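Local atomic coordinates of beta-amyloid-like protein (Caenorhabditis elegans, PDB entry 3K66), a protein that probably binds heparin through its E2 domain, as a nematode homologue of human amyloid precursor protein with a likely role in cell adhesion. Residues A[135-140]-A[171-176]; A[145-150]-A[160-165]. All coordinates share one frame; numbering follows the deposited sequence.

Contact 1: residues A[135-140]-A[171-176]; sequences RAEEKD and RYIDLR
E137 reaches R176 through a sharp bend at its second torsion (chi2 -85°), which swings the carboxylate across the helix gap; R176 answers with a chain that is extended at CG and bends at chi3, turning its guanidinium back along its own helix. The two side chains cross at about a right angle, yet their flat ends lie nearly coplanar, 8° apart. The bond that follows runs from R176 NE to E137 OE2, 3.0 Å, on the syn side of the carboxylate and near the guanidinium plane. Its N-H angle of 135° shows a bent bond, and E137 OE1 is 3.7 Å from R176 NH2, so the evidence supports a single-bond salt bridge, not a two-pronged one. One face of the guanidinium sits over the backbone oxygen of Y172, with Y172 O 3.6 Å above the plane.

I173 supplies the apolar part. Its CG2 branch packs on E137 CB at 3.7 Å, while its CD1 end meets D140 CG at 3.9 Å, so the isoleucine lies against two residues one helical turn apart. In this helix pair of the E2 domain the segment axes run almost antiparallel, 10.0 Å apart at closest approach, and three of the four touching residues are buried.

K103 of helix 55-119 forms salt bridges with both E137 OE1 and D140 OD2. E137 is therefore shared between R176 and K103, and with cations from two other helices beside them these buried carboxylates would probably stay ionised; I173 and R176 join helices 123-154 and 163-182, while the K103 charge pairs bring in helix 55-119.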
loop_
_atom_site.group_PDB
_atom_site.type_symbol
_atom_site.label_atom_id
_atom_site.label_comp_id
_atom_site.label_asym_id
_atom_site.label_seq_id
_atom_site.Cartn_x
_atom_site.Cartn_y
_atom_site.Cartn_z
ATOM N N ARG A 135 -2.121 -17.850 4.069
ATOM C CA ARG A 135 -2.427 -16.876 3.025
ATOM C C ARG A 135 -2.450 -15.509 3.690
ATOM O O ARG A 135 -1.844 -14.563 3.187
ATOM C CB ARG A 135 -3.802 -17.193 2.411
ATOM C CG ARG A 135 -3.769 -17.502 0.921
ATOM C CD ARG A 135 -5.126 -17.907 0.359
ATOM N NE ARG A 135 -5.459 -19.274 0.717
ATOM C CZ ARG A 135 -6.468 -19.603 1.508
ATOM N NH1 ARG A 135 -7.232 -18.640 2.012
ATOM N NH2 ARG A 135 -6.701 -20.887 1.795
ATOM N N ALA A 136 -3.129 -15.423 4.838
ATOM C CA ALA A 136 -3.263 -14.165 5.582
ATOM C C ALA A 136 -1.934 -13.514 5.928
ATOM O O ALA A 136 -1.694 -12.354 5.596
ATOM C CB ALA A 136 -4.068 -14.388 6.852
ATOM N N GLU A 137 -1.083 -14.250 6.630
ATOM C CA GLU A 137 0.222 -13.718 6.990
ATOM C C GLU A 137 1.024 -13.358 5.728
ATOM O O GLU A 137 1.617 -12.274 5.639
ATOM C CB GLU A 137 0.985 -14.733 7.840
ATOM C CG GLU A 137 0.336 -14.962 9.185
ATOM C CD GLU A 137 0.775 -13.942 10.206
ATOM O OE1 GLU A 137 1.196 -12.841 9.798
ATOM O OE2 GLU A 137 0.703 -14.229 11.421
ATOM N N GLU A 138 1.023 -14.251 4.740
ATOM C CA GLU A 138 1.771 -13.983 3.520
ATOM C C GLU A 138 1.253 -12.726 2.791
ATOM O O GLU A 138 2.039 -11.999 2.187
ATOM C CB GLU A 138 1.767 -15.215 2.615
ATOM C CG GLU A 138 3.166 -15.582 2.084
ATOM C CD GLU A 138 4.175 -15.921 3.190
ATOM O OE1 GLU A 138 3.859 -16.717 4.086
ATOM O OE2 GLU A 138 5.295 -15.400 3.160
ATOM N N LYS A 139 -0.056 -12.467 2.852
ATOM C CA LYS A 139 -0.613 -11.260 2.228
ATOM C C LYS A 139 -0.008 -10.065 2.955
ATOM O O LYS A 139 0.264 -9.025 2.367
ATOM C CB LYS A 139 -2.137 -11.212 2.372
ATOM C CG LYS A 139 -2.755 -12.064 1.411
ATOM N N ASP A 140 0.197 -10.222 4.254
ATOM C CA ASP A 140 0.782 -9.156 5.058
ATOM C C ASP A 140 2.197 -8.872 4.542
ATOM O O ASP A 140 2.606 -7.720 4.400
ATOM C CB ASP A 140 0.819 -9.564 6.538
ATOM C CG ASP A 140 1.180 -8.412 7.459
ATOM O OD1 ASP A 140 1.483 -7.298 6.972
ATOM O OD2 ASP A 140 1.163 -8.625 8.685
ATOM N N ARG A 171 10.219 -10.752 9.888
ATOM C CA ARG A 171 10.759 -11.714 10.846
ATOM C C ARG A 171 9.624 -12.339 11.646
ATOM O O ARG A 171 9.489 -13.571 11.723
ATOM C CB ARG A 171 11.723 -11.022 11.800
ATOM C CG ARG A 171 13.057 -11.697 11.897
ATOM C CD ARG A 171 14.097 -10.692 12.322
ATOM N NE ARG A 171 15.436 -11.054 11.868
ATOM C CZ ARG A 171 16.423 -10.175 11.706
ATOM N NH1 ARG A 171 16.222 -8.882 11.956
ATOM N NH2 ARG A 171 17.618 -10.587 11.298
ATOM N N TYR A 172 8.807 -11.490 12.255
ATOM C CA TYR A 172 7.713 -12.008 13.044
ATOM C C TYR A 172 6.667 -12.749 12.240
ATOM O O TYR A 172 5.987 -13.620 12.765
ATOM C CB TYR A 172 7.057 -10.898 13.853
ATOM C CG TYR A 172 7.750 -10.663 15.158
ATOM C CD1 TYR A 172 7.448 -11.435 16.288
ATOM C CD2 TYR A 172 8.725 -9.678 15.269
ATOM C CE1 TYR A 172 8.099 -11.223 17.488
ATOM C CE2 TYR A 172 9.389 -9.460 16.474
ATOM C CZ TYR A 172 9.070 -10.236 17.575
ATOM O OH TYR A 172 9.746 -10.031 18.755
ATOM N N ILE A 173 6.500 -12.410 10.971
ATOM C CA ILE A 173 5.514 -13.149 10.188
ATOM C C ILE A 173 5.994 -14.591 10.104
ATOM O O ILE A 173 5.231 -15.549 10.301
ATOM C CB ILE A 173 5.328 -12.575 8.769
ATOM C CG1 ILE A 173 4.575 -11.237 8.875
ATOM C CG2 ILE A 173 4.517 -13.577 7.918
ATOM C CD1 ILE A 173 4.472 -10.497 7.605
ATOM N N ASP A 174 7.285 -14.744 9.849
ATOM C CA ASP A 174 7.841 -16.076 9.797
ATOM C C ASP A 174 7.615 -16.722 11.171
ATOM O O ASP A 174 7.014 -17.794 11.262
ATOM C CB ASP A 174 9.337 -16.038 9.455
ATOM C CG ASP A 174 9.610 -15.946 7.948
ATOM O OD1 ASP A 174 8.703 -15.611 7.141
ATOM O OD2 ASP A 174 10.773 -16.201 7.586
ATOM N N LEU A 175 8.050 -16.057 12.243
ATOM C CA LEU A 175 7.877 -16.607 13.588
ATOM C C LEU A 175 6.439 -17.059 13.836
ATOM O O LEU A 175 6.206 -18.235 14.151
ATOM C CB LEU A 175 8.308 -15.598 14.653
ATOM C CG LEU A 175 9.819 -15.560 14.893
ATOM C CD1 LEU A 175 10.147 -14.511 15.950
ATOM C CD2 LEU A 175 10.313 -16.929 15.322
ATOM N N ARG A 176 5.472 -16.154 13.692
ATOM C CA ARG A 176 4.078 -16.543 13.895
ATOM C C ARG A 176 3.735 -17.781 13.020
ATOM O O ARG A 176 3.176 -18.770 13.512
ATOM C CB ARG A 176 3.112 -15.377 13.584
ATOM C CG ARG A 176 3.081 -14.270 14.629
ATOM C CD ARG A 176 2.073 -13.202 14.266
ATOM N NE ARG A 176 2.476 -12.476 13.070
ATOM C CZ ARG A 176 3.118 -11.312 13.074
ATOM N NH1 ARG A 176 3.432 -10.712 14.217
ATOM N NH2 ARG A 176 3.476 -10.758 11.920
#

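Contact 2: residues A[145-150]-A[160-165]; sequences LNRYRH and AAYKPT
Y162 OH is touched by R147 CD and R147 NH1, each 3.4 Å from it, without being hydrogen-bonded to either. The angle at NH1 is too poor for a hydrogen bond, and the closer partner of R147 NH1 is the ring itself, with Y162 CZ at 3.3 Å. NH1 lies over one face of that ring, the side chains crossing at about a right angle and the guanidinium and ring planes standing 50° apart, which rules out a flat stack. R147 gets there by keeping its chain extended from CG to NE, with CG anti to the backbone N (chi1 -157°).

Y148 meets the same tyrosine differently. The two side chains slide past each other in opposite directions, Y162 CD2 coming to the edge of the Y148 ring at 4.2 Å from Y148 CD1. Farther out, Y148 OH touches the aliphatic chain of K163, 3.5 Å from K163 CD.

Y162 holds the N-cap position of helix 163-182, near the turn of the antiparallel E2 helix pair, and its side chain also touches R169 on that helix. Without the Y162 ring, as with an alanine in its place, the R147 guanidinium is likely to lose the face it lies over and a gap to open beside Y148. With cationic and apolar groups sharing aromatic surface and no polar bond between the segments, this partly exposed contact relies on van der Waals packing, probably helped by attraction between the R147 charge and the ring.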
loop_
_atom_site.group_PDB
_atom_site.type_symbol
_atom_site.label_atom_id
_atom_site.label_comp_id
_atom_site.label_asym_id
_atom_site.label_seq_id
_atom_site.Cartn_x
_atom_site.Cartn_y
_atom_site.Cartn_z
ATOM N N LEU A 145 6.348 -5.547 1.790
ATOM C CA LEU A 145 7.404 -5.455 0.791
ATOM C C LEU A 145 7.026 -4.413 -0.254
ATOM O O LEU A 145 7.805 -3.509 -0.586
ATOM C CB LEU A 145 7.597 -6.821 0.117
ATOM C CG LEU A 145 8.403 -7.820 0.945
ATOM C CD1 LEU A 145 8.369 -9.193 0.309
ATOM C CD2 LEU A 145 9.824 -7.319 1.052
ATOM N N ASN A 146 5.819 -4.539 -0.780
ATOM C CA ASN A 146 5.369 -3.596 -1.789
ATOM C C ASN A 146 5.457 -2.155 -1.292
ATOM O O ASN A 146 5.928 -1.285 -2.010
ATOM C CB ASN A 146 3.954 -3.959 -2.257
ATOM C CG ASN A 146 3.941 -5.210 -3.133
ATOM O OD1 ASN A 146 2.888 -5.797 -3.391
ATOM N ND2 ASN A 146 5.127 -5.623 -3.595
ATOM N N ARG A 147 5.062 -1.910 -0.050
ATOM C CA ARG A 147 5.148 -0.563 0.501
ATOM C C ARG A 147 6.613 -0.081 0.431
ATOM O O ARG A 147 6.907 1.041 0.032
ATOM C CB ARG A 147 4.649 -0.567 1.952
ATOM C CG ARG A 147 4.160 0.791 2.487
ATOM C CD ARG A 147 3.274 0.571 3.719
ATOM N NE ARG A 147 2.768 1.809 4.318
ATOM C CZ ARG A 147 3.515 2.680 5.003
ATOM N NH1 ARG A 147 4.822 2.465 5.188
ATOM N NH2 ARG A 147 2.959 3.768 5.522
ATOM N N TYR A 148 7.532 -0.955 0.810
ATOM C CA TYR A 148 8.951 -0.646 0.795
ATOM C C TYR A 148 9.381 -0.366 -0.628
ATOM O O TYR A 148 10.291 0.433 -0.868
ATOM C CB TYR A 148 9.739 -1.829 1.352
ATOM C CG TYR A 148 11.230 -1.636 1.400
ATOM C CD1 TYR A 148 11.785 -0.637 2.179
ATOM C CD2 TYR A 148 12.085 -2.466 0.675
ATOM C CE1 TYR A 148 13.158 -0.460 2.242
ATOM C CE2 TYR A 148 13.459 -2.303 0.732
ATOM C CZ TYR A 148 13.987 -1.297 1.517
ATOM O OH TYR A 148 15.351 -1.122 1.584
ATOM N N ARG A 149 8.749 -1.051 -1.576
ATOM C CA ARG A 149 9.076 -0.844 -2.983
ATOM C C ARG A 149 8.643 0.566 -3.418
ATOM O O ARG A 149 9.468 1.349 -3.883
ATOM C CB ARG A 149 8.411 -1.925 -3.840
ATOM N N HIS A 150 7.363 0.895 -3.250
ATOM C CA HIS A 150 6.859 2.224 -3.611
ATOM C C HIS A 150 7.700 3.301 -2.943
ATOM O O HIS A 150 8.146 4.227 -3.591
ATOM C CB HIS A 150 5.392 2.390 -3.188
ATOM C CG HIS A 150 4.858 3.651 -3.587
ATOM N N ALA A 160 14.409 4.368 3.765
ATOM C CA ALA A 160 15.480 4.031 4.681
ATOM C C ALA A 160 14.986 4.045 6.134
ATOM O O ALA A 160 15.456 3.261 6.958
ATOM C CB ALA A 160 16.639 4.994 4.492
ATOM N N ALA A 161 14.036 4.923 6.446
ATOM C CA ALA A 161 13.495 5.005 7.802
ATOM C C ALA A 161 12.367 3.994 7.972
ATOM O O ALA A 161 11.552 4.096 8.893
ATOM C CB ALA A 161 12.974 6.414 8.079
ATOM N N TYR A 162 12.324 3.020 7.070
ATOM C CA TYR A 162 11.296 2.005 7.103
ATOM C C TYR A 162 11.934 0.628 7.080
ATOM O O TYR A 162 11.393 -0.323 7.653
ATOM C CB TYR A 162 10.381 2.180 5.896
ATOM C CG TYR A 162 9.130 1.329 5.923
ATOM C CD1 TYR A 162 8.256 1.377 7.009
ATOM C CD2 TYR A 162 8.781 0.534 4.829
ATOM C CE1 TYR A 162 7.062 0.665 7.003
ATOM C CE2 TYR A 162 7.588 -0.180 4.807
ATOM C CZ TYR A 162 6.727 -0.110 5.896
ATOM O OH TYR A 162 5.521 -0.775 5.863
ATOM N N LYS A 163 13.096 0.529 6.441
ATOM C CA LYS A 163 13.772 -0.750 6.322
ATOM C C LYS A 163 13.846 -1.505 7.636
ATOM O O LYS A 163 13.378 -2.636 7.720
ATOM C CB LYS A 163 15.171 -0.577 5.724
ATOM C CG LYS A 163 15.829 -1.900 5.345
ATOM C CD LYS A 163 17.096 -1.700 4.528
ATOM C CE LYS A 163 17.653 -3.046 4.024
ATOM N NZ LYS A 163 18.734 -2.921 2.983
ATOM N N PRO A 164 14.409 -0.892 8.685
ATOM C CA PRO A 164 14.477 -1.626 9.952
ATOM C C PRO A 164 13.107 -2.223 10.286
ATOM O O PRO A 164 12.995 -3.385 10.696
ATOM C CB PRO A 164 14.922 -0.552 10.943
ATOM C CG PRO A 164 14.319 0.695 10.375
ATOM C CD PRO A 164 14.624 0.549 8.901
ATOM N N THR A 165 12.066 -1.422 10.083
ATOM C CA THR A 165 10.682 -1.837 10.331
ATOM C C THR A 165 10.231 -3.021 9.449
ATOM O O THR A 165 9.554 -3.948 9.914
ATOM C CB THR A 165 9.733 -0.636 10.092
ATOM O OG1 THR A 165 10.082 0.423 10.997
ATOM C CG2 THR A 165 8.285 -1.023 10.300
#

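In the fold
Followed from the N terminus, the chain runs through helix 14-53 and the long helix 55-119 and enters helix 123-154, which carries first 135-140 and then 145-150. It turns back through the short helix 156-160 into helix 163-182. Contact 2 therefore closes the shorter loop, next to the turn, with nine residues between its segments; contact 1 closes a loop of thirty residues that encloses it. The two are nested, their centres 16 Å apart, and together pair the same helices as an antiparallel hairpin. Around contact 1 helix 55-119 adds K103, and helix 195-209 adds R206, which salt-bridges E138 and D174, tying later chain to the hairpin.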